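Local coordinates for dihydrofolate reductase (Moritella profunda, PDB 3IA4), which catalyses the NADPH-dependent reduction of 7,8-dihydrofolate to tetrahydrofolate, probably a key step of folate metabolism, and is held here with NADPH and the inhibitor methotrexate, at residues Ile6-Asn11 / Tyr113-Glu118. Sequence-based numbering, arbitrary orientation.
Sequences IAALAN and YLTHIE. With MTX (methotrexate), chain F.
I6 meets the Y113 ring obliquely through CB, and the nearest approach between the two side chains is I6 CG1 to Y113 CB, 3.7 Å. With CG1 anti to the backbone N (chi1 177°), the branched isoleucine also brings CG1 to within 3.5 Å of methotrexate N3, so one apolar side chain serves both the strand pair and the pteridine. The other flat group, the H116 imidazole, has a water in plane at its edge, 2.9 Å from ND1; the same water donates to L9 O, joining the two strands beside the sheet. The backbones of 6-9 and 113-117 run parallel, and Y113 O, A7 O, T115 O and L9 O in turn accept from A7, T115, L9 and I117 N; the bond from L9 N to T115 O is 2.8 Å and almost straight. I6, A8, Y113 and T115 share the inhibitor face, where A8's short methyl lets the diaminopteridine come close, its CB 3.8 Å from methotrexate NA2. Methotrexate NA4 donates to I6 O over 2.9 Å, a backbone acceptor that Y102 OH shares. The T115 hydroxyl bonds to E28, itself a partner of the inhibitor, and the Y113 hydroxyl to E92. A8 N bonds to NADPH, so the backbone of one strand bonds to both cofactor and inhibitor. On the opposite face, with A7 and H116, the leucines L9 and L114 meet through methyls, CD1 to CD2 at 4.3 Å. In this central part of the dihydrofolate reductase sheet, helix 26-36 packs over the inhibitor face, strand 92-97 flanks 2-9, and antiparallel strand 153-160 flanks 111-117.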
loop_
_atom_site.group_PDB
_atom_site.type_symbol
_atom_site.label_atom_id
_atom_site.label_comp_id
_atom_site.label_asym_id
_atom_site.label_seq_id
_atom_site.Cartn_x
_atom_site.Cartn_y
_atom_site.Cartn_z
ATOM N N ILE A 6 2.927 0.887 -2.100
ATOM C CA ILE A 6 3.399 1.094 -0.704
ATOM C C ILE A 6 2.744 0.003 0.117
ATOM O O ILE A 6 1.539 -0.221 0.004
ATOM C CB ILE A 6 3.085 2.507 -0.136
ATOM C CG1 ILE A 6 3.571 2.549 1.320
ATOM C CG2 ILE A 6 1.572 2.805 -0.230
ATOM C CD1 ILE A 6 3.669 4.026 1.930
ATOM N N ALA A 7 3.544 -0.690 0.938
ATOM C CA ALA A 7 3.018 -1.776 1.776
ATOM C C ALA A 7 3.890 -1.986 2.982
ATOM O O ALA A 7 5.088 -1.660 2.926
ATOM C CB ALA A 7 3.058 -3.110 0.938
ATOM N N ALA A 8 3.316 -2.572 4.039
ATOM C CA ALA A 8 4.118 -2.951 5.212
ATOM C C ALA A 8 4.103 -4.502 5.294
ATOM O O ALA A 8 3.037 -5.118 5.335
ATOM C CB ALA A 8 3.497 -2.377 6.482
ATOM N N LEU A 9 5.296 -5.079 5.276
ATOM C CA LEU A 9 5.452 -6.569 5.235
ATOM C C LEU A 9 6.062 -7.082 6.523
ATOM O O LEU A 9 7.165 -6.678 6.891
ATOM C CB LEU A 9 6.402 -7.008 4.145
ATOM C CG LEU A 9 5.931 -7.024 2.651
ATOM C CD1 LEU A 9 5.324 -5.654 2.240
ATOM C CD2 LEU A 9 7.177 -7.429 1.778
ATOM N N ALA A 10 5.395 -8.029 7.161
ATOM C CA ALA A 10 6.097 -8.802 8.193
ATOM C C ALA A 10 6.936 -9.897 7.498
ATOM O O ALA A 10 7.040 -9.945 6.254
ATOM C CB ALA A 10 5.091 -9.382 9.145
ATOM N N ASN A 11 7.526 -10.808 8.280
ATOM C CA ASN A 11 8.361 -11.846 7.671
ATOM C C ASN A 11 7.537 -12.673 6.674
ATOM O O ASN A 11 6.327 -12.829 6.851
ATOM C CB ASN A 11 8.923 -12.762 8.760
ATOM C CG ASN A 11 9.981 -12.058 9.623
ATOM O OD1 ASN A 11 10.550 -11.053 9.217
ATOM N ND2 ASN A 11 10.282 -12.627 10.796
ATOM N N TYR A 113 7.477 1.273 -1.979
ATOM C CA TYR A 113 7.775 1.867 -0.690
ATOM C C TYR A 113 7.485 0.764 0.317
ATOM O O TYR A 113 6.334 0.508 0.662
ATOM C CB TYR A 113 6.808 3.033 -0.398
ATOM C CG TYR A 113 7.011 4.298 -1.236
ATOM C CD1 TYR A 113 7.157 5.517 -0.585
ATOM C CD2 TYR A 113 6.966 4.286 -2.632
ATOM C CE1 TYR A 113 7.266 6.679 -1.285
ATOM C CE2 TYR A 113 7.109 5.500 -3.369
ATOM C CZ TYR A 113 7.223 6.680 -2.648
ATOM O OH TYR A 113 7.400 7.870 -3.336
ATOM N N LEU A 114 8.514 0.062 0.768
ATOM C CA LEU A 114 8.298 -1.069 1.654
ATOM C C LEU A 114 8.699 -0.758 3.091
ATOM O O LEU A 114 9.811 -0.340 3.375
ATOM C CB LEU A 114 9.135 -2.279 1.191
ATOM C CG LEU A 114 8.841 -2.759 -0.259
ATOM C CD1 LEU A 114 9.594 -4.012 -0.622
ATOM C CD2 LEU A 114 7.321 -3.010 -0.435
ATOM N N THR A 115 7.821 -1.084 3.997
ATOM C CA THR A 115 8.232 -1.146 5.405
ATOM C C THR A 115 8.401 -2.626 5.736
ATOM O O THR A 115 7.535 -3.430 5.378
ATOM C CB THR A 115 7.088 -0.598 6.220
ATOM O OG1 THR A 115 6.965 0.801 5.914
ATOM C CG2 THR A 115 7.359 -0.761 7.747
ATOM N N HIS A 116 9.551 -3.007 6.301
ATOM C CA HIS A 116 9.718 -4.371 6.762
ATOM C C HIS A 116 9.638 -4.364 8.255
ATOM O O HIS A 116 10.418 -3.654 8.914
ATOM C CB HIS A 116 11.098 -4.862 6.329
ATOM C CG HIS A 116 11.284 -4.831 4.853
ATOM N ND1 HIS A 116 10.883 -5.877 4.042
ATOM C CD2 HIS A 116 11.851 -3.909 4.043
ATOM C CE1 HIS A 116 11.191 -5.589 2.783
ATOM N NE2 HIS A 116 11.764 -4.398 2.758
ATOM N N ILE A 117 8.703 -5.172 8.785
ATOM C CA ILE A 117 8.562 -5.355 10.247
ATOM C C ILE A 117 9.211 -6.644 10.746
ATOM O O ILE A 117 9.010 -7.716 10.160
ATOM C CB ILE A 117 7.048 -5.383 10.578
ATOM C CG1 ILE A 117 6.390 -4.136 9.995
ATOM C CG2 ILE A 117 6.832 -5.548 12.118
ATOM C CD1 ILE A 117 4.821 -4.175 10.077
ATOM N N GLU A 118 10.007 -6.568 11.823
ATOM C CA GLU A 118 10.673 -7.765 12.307
ATOM C C GLU A 118 9.711 -8.564 13.166
ATOM O O GLU A 118 9.729 -8.463 14.413
ATOM C CB GLU A 118 11.926 -7.403 13.101
ATOM C CG GLU A 118 12.984 -6.736 12.258
ATOM C CD GLU A 118 14.298 -6.504 13.036
ATOM O OE1 GLU A 118 14.517 -7.180 14.087
ATOM O OE2 GLU A 118 15.082 -5.646 12.575
HETATM N N1 MTX F . 1.410 0.785 5.831
HETATM C C2 MTX F . 2.152 0.825 4.703
HETATM N NA2 MTX F . 3.480 0.998 4.845
HETATM N N3 MTX F . 1.568 0.708 3.474
HETATM C C4 MTX F . 0.215 0.559 3.347
HETATM N NA4 MTX F . -0.292 0.413 2.147
HETATM C C4A MTX F . -0.545 0.553 4.475
HETATM N N5 MTX F . -1.913 0.451 4.359
HETATM C C6 MTX F . -2.671 0.431 5.502
HETATM C C7 MTX F . -2.121 0.550 6.777
HETATM N N8 MTX F . -0.730 0.683 6.888
HETATM C C8A MTX F . 0.034 0.673 5.725
HETATM C C9 MTX F . -4.177 0.282 5.322
HETATM N N10 MTX F . -4.937 0.553 6.542
HETATM C CM MTX F . -5.658 -0.596 7.141
HETATM C C11 MTX F . -5.199 4.408 8.202
HETATM C C12 MTX F . -5.834 3.339 8.820
HETATM C C13 MTX F . -5.766 2.073 8.275
HETATM C C14 MTX F . -5.024 1.864 7.111
HETATM C C15 MTX F . -4.378 2.952 6.528
HETATM C C16 MTX F . -4.512 4.229 7.000
HETATM C C MTX F . -5.187 5.764 8.765
HETATM O O MTX F . -6.198 6.207 9.602
HETATM N N MTX F . -4.126 6.509 8.462
HETATM C CA MTX F . -3.997 7.900 8.789
HETATM C CT MTX F . -3.621 8.670 7.543
HETATM O O1 MTX F . -2.952 8.089 6.636
HETATM O O2 MTX F . -3.948 9.879 7.447
HETATM C CB MTX F . -2.894 8.150 9.826
HETATM C CG MTX F . -3.202 7.453 11.150
HETATM C CD MTX F . -4.408 8.025 11.902
HETATM O OE1 MTX F . -4.754 7.563 13.029
HETATM O OE2 MTX F . -5.089 8.959 11.429
HETATM O O HOH W 1 9.596 -7.978 5.595
HETATM O O HOH W 2 10.514 -8.706 7.886
#